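Local structure of glycosyl hydrolase, BNR repeat (Ralstonia eutropha, 3B7F) at residues A41-W45 against H351-Y357. The protein is a putative glycosyl hydrolase with BNR repeats, folded as a seven-bladed beta-propeller, whose substrate is not established. Sequence-based numbering, arbitrary orientation.
With EDO (1,2-ethanediol), chain P.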
ATOM      1  N   ALA A  41       9.698  15.397  18.683  1.00 29.26           N
ATOM      2  CA  ALA A  41      10.466  14.266  19.145  1.00 28.81           C
ATOM      3  C   ALA A  41       9.789  12.918  18.885  1.00 30.46           C
ATOM      4  O   ALA A  41      10.396  11.920  19.166  1.00 31.27           O
ATOM      5  CB  ALA A  41      10.766  14.415  20.660  1.00 28.93           C
ATOM      6  N   ARG A  42       8.550  12.890  18.373  1.00 31.19           N
ATOM      7  CA  ARG A  42       7.788  11.668  18.100  1.00 29.61           C
ATOM      8  C   ARG A  42       7.622  10.792  19.326  1.00 31.72           C
ATOM      9  O   ARG A  42       7.668   9.543  19.211  1.00 29.79           O
ATOM     10  CB  ARG A  42       8.389  10.850  16.942  1.00 29.17           C
ATOM     11  CG  ARG A  42       8.383  11.576  15.600  1.00 28.90           C
ATOM     12  CD  ARG A  42       9.076  10.755  14.536  1.00 25.18           C
ATOM     13  NE  ARG A  42      10.512  10.692  14.784  1.00 20.05           N
ATOM     14  CZ  ARG A  42      11.389   9.850  14.221  1.00 21.57           C
ATOM     15  NH1 ARG A  42      11.002   8.924  13.390  1.00 25.73           N
ATOM     16  NH2 ARG A  42      12.687   9.935  14.541  1.00 22.70           N
ATOM     17  N   ARG A  43       7.426  11.424  20.494  1.00 32.46           N
ATOM     18  CA  ARG A  43       7.229  10.641  21.729  1.00 34.74           C
ATOM     19  C   ARG A  43       5.779  10.672  22.246  1.00 35.07           C
ATOM     20  O   ARG A  43       5.294   9.638  22.678  1.00 37.36           O
ATOM     21  CB  ARG A  43       8.267  10.965  22.811  1.00 36.27           C
ATOM     22  CG  ARG A  43       7.922  11.928  23.912  1.00 45.80           C
ATOM     23  CD  ARG A  43       8.729  11.521  25.147  1.00 55.01           C
ATOM     24  NE  ARG A  43       8.220  10.274  25.747  1.00 54.71           N
ATOM     25  CZ  ARG A  43       7.401  10.172  26.805  1.00 65.02           C
ATOM     26  NH1 ARG A  43       6.954  11.242  27.482  1.00 69.98           N
ATOM     27  NH2 ARG A  43       7.031   8.961  27.221  1.00 66.18           N
ATOM     28  N   THR A  44       5.109  11.820  22.191  1.00 33.18           N
ATOM     29  CA  THR A  44       3.695  11.911  22.568  1.00 33.29           C
ATOM     30  C   THR A  44       2.872  12.149  21.289  1.00 32.60           C
ATOM     31  O   THR A  44       3.334  12.842  20.379  1.00 33.76           O
ATOM     32  CB  THR A  44       3.429  13.016  23.621  1.00 33.74           C
ATOM     33  OG1 THR A  44       3.766  14.283  23.059  1.00 40.51           O
ATOM     34  CG2 THR A  44       4.254  12.765  24.884  1.00 29.40           C
ATOM     35  N   TRP A  45       1.671  11.556  21.237  1.00 31.37           N
ATOM     36  CA  TRP A  45       0.759  11.639  20.100  1.00 29.35           C
ATOM     37  C   TRP A  45      -0.657  12.085  20.491  1.00 30.15           C
ATOM     38  O   TRP A  45      -1.146  11.756  21.553  1.00 29.01           O
ATOM     39  CB  TRP A  45       0.671  10.290  19.382  1.00 26.94           C
ATOM     40  CG  TRP A  45       1.967   9.861  18.743  1.00 24.58           C
ATOM     41  CD1 TRP A  45       3.024   9.308  19.371  1.00 22.98           C
ATOM     42  CD2 TRP A  45       2.323   9.935  17.353  1.00 24.46           C
ATOM     43  NE1 TRP A  45       4.016   9.033  18.480  1.00 19.26           N
ATOM     44  CE2 TRP A  45       3.621   9.410  17.231  1.00 22.97           C
ATOM     45  CE3 TRP A  45       1.676  10.394  16.207  1.00 22.04           C
ATOM     46  CZ2 TRP A  45       4.293   9.340  16.015  1.00 26.58           C
ATOM     47  CZ3 TRP A  45       2.349  10.328  14.989  1.00 24.97           C
ATOM     48  CH2 TRP A  45       3.638   9.794  14.899  1.00 23.58           C
ATOM     49  N   HIS A 351      12.104  10.776   8.878  1.00 29.00           N
ATOM     50  CA  HIS A 351      12.952  11.375   9.909  1.00 26.95           C
ATOM     51  C   HIS A 351      14.229  10.577  10.033  1.00 26.14           C
ATOM     52  O   HIS A 351      14.384   9.546   9.381  1.00 25.53           O
ATOM     53  CB  HIS A 351      12.217  11.433  11.254  1.00 28.07           C
ATOM     54  CG  HIS A 351      11.220  12.539  11.349  1.00 26.11           C
ATOM     55  ND1 HIS A 351      10.376  12.870  10.310  1.00 28.42           N
ATOM     56  CD2 HIS A 351      10.891  13.350  12.380  1.00 27.72           C
ATOM     57  CE1 HIS A 351       9.596  13.868  10.687  1.00 32.05           C
ATOM     58  NE2 HIS A 351       9.880  14.168  11.944  1.00 26.81           N
ATOM     59  N   ALA A 352      15.148  11.079  10.845  1.00 29.00           N
ATOM     60  CA  ALA A 352      16.409  10.421  11.153  1.00 29.82           C
ATOM     61  C   ALA A 352      16.458  10.222  12.666  1.00 28.60           C
ATOM     62  O   ALA A 352      16.510  11.209  13.400  1.00 31.07           O
ATOM     63  CB  ALA A 352      17.589  11.257  10.682  1.00 29.05           C
ATOM     64  N   PRO A 353      16.346   8.966  13.157  1.00 26.86           N
ATOM     65  CA  PRO A 353      16.136   7.707  12.469  1.00 27.60           C
ATOM     66  C   PRO A 353      14.714   7.583  11.952  1.00 25.15           C
ATOM     67  O   PRO A 353      13.817   8.241  12.437  1.00 27.60           O
ATOM     68  CB  PRO A 353      16.377   6.653  13.541  1.00 28.05           C
ATOM     69  CG  PRO A 353      16.415   7.306  14.771  1.00 26.94           C
ATOM     70  CD  PRO A 353      16.435   8.776  14.604  1.00 27.17           C
ATOM     71  N   VAL A 354      14.532   6.744  10.954  1.00 23.96           N
ATOM     72  CA  VAL A 354      13.245   6.505  10.369  1.00 22.82           C
ATOM     73  C   VAL A 354      12.340   5.790  11.374  1.00 23.28           C
ATOM     74  O   VAL A 354      12.760   4.861  12.057  1.00 24.18           O
ATOM     75  CB  VAL A 354      13.373   5.696   9.052  1.00 24.32           C
ATOM     76  CG1 VAL A 354      12.033   5.088   8.669  1.00 17.21           C
ATOM     77  CG2 VAL A 354      13.896   6.596   7.983  1.00 19.11           C
ATOM     78  N   GLY A 355      11.127   6.307  11.489  1.00 21.80           N
ATOM     79  CA  GLY A 355      10.087   5.768  12.308  1.00 21.60           C
ATOM     80  C   GLY A 355       9.216   4.887  11.442  1.00 23.13           C
ATOM     81  O   GLY A 355       9.104   5.119  10.230  1.00 23.92           O
ATOM     82  N   VAL A 356       8.657   3.846  12.061  1.00 25.16           N
ATOM     83  CA  VAL A 356       7.844   2.829  11.391  1.00 24.21           C
ATOM     84  C   VAL A 356       6.544   2.644  12.202  1.00 25.55           C
ATOM     85  O   VAL A 356       6.514   2.738  13.436  1.00 22.74           O
ATOM     86  CB  VAL A 356       8.619   1.500  11.234  1.00 25.64           C
ATOM     87  CG1 VAL A 356       7.829   0.509  10.359  1.00 24.06           C
ATOM     88  CG2 VAL A 356      10.006   1.739  10.642  1.00 20.82           C
ATOM     89  N   TYR A 357       5.457   2.408  11.500  1.00 25.23           N
ATOM     90  CA  TYR A 357       4.150   2.379  12.140  1.00 25.26           C
ATOM     91  C   TYR A 357       3.307   1.313  11.545  1.00 24.68           C
ATOM     92  O   TYR A 357       3.429   1.027  10.370  1.00 25.09           O
ATOM     93  CB  TYR A 357       3.439   3.727  11.868  1.00 26.88           C
ATOM     94  CG  TYR A 357       4.283   4.944  12.188  1.00 28.63           C
ATOM     95  CD1 TYR A 357       4.278   5.501  13.467  1.00 26.90           C
ATOM     96  CD2 TYR A 357       5.140   5.511  11.229  1.00 26.32           C
ATOM     97  CE1 TYR A 357       5.098   6.600  13.787  1.00 22.88           C
ATOM     98  CE2 TYR A 357       5.949   6.585  11.551  1.00 20.79           C
ATOM     99  CZ  TYR A 357       5.907   7.144  12.830  1.00 19.67           C
ATOM    100  OH  TYR A 357       6.705   8.236  13.164  1.00 24.90           O
TER
HETATM  101  C1  EDO P 408       1.305  17.311  19.929  1.00 65.75           C
HETATM  102  O1  EDO P 408       0.684  16.299  19.128  1.00 61.80           O
HETATM  103  C2  EDO P 408       1.475  16.816  21.364  1.00 67.29           C
HETATM  104  O2  EDO P 408       1.715  15.399  21.394  1.00 60.06           O
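Arg-42 reaches across to the 351-357 turn and grips the backbone carbonyl of Pro-353 end-on. Arg-42 NH1 lies 3.0 Å and Arg-42 NH2 2.9 Å from Pro-353 O. Both bonds are clearly bent at the hydrogen, because the two nitrogens share one acceptor. The oxygen sits at the guanidinium edge, near its plane, and both donors lie in the carbonyl plane. The Arg-42 chain is extended at chi2 and then bends at chi3 (-70°), which turns the guanidinium to this oxygen. The Pro-353 carbonyl lies just after a cis peptide bond between Ala-352 and Pro-353. His-351 packs over one guanidinium face, with His-351 CB 3.5 Å from Arg-42 CZ. The imidazole slides back along the arginine chain, and His-351 CD2 comes 3.6 Å from Arg-42 NE. The two planes are 41° apart, so this is no flat stack. His-351 NE2 bonds to Gly-21 O. Tyr-357 crosses Arg-42 at about a right angle, with Tyr-357 OH 3.7 Å from Arg-42 CD. Asp-349 OD2 forms a salt bridge with Arg-42 NH1 and a hydrogen bond with Tyr-357 OH. That carboxylate thus holds both side chains and probably balances the arginine charge. Trp-45 CZ2 touches Tyr-357 CE1 at 3.6 Å. Their rings are steeply inclined, with planes 76° apart, and Leu-25 of strand 24-29 touches both. The contact joins the hairpin loop between strands 32-38 and 45-51 to the loop entering strand 356-359, and so links the first sheet, which also holds strand 385-391, to the last one, neighbouring blades of the seven-bladed beta-propeller.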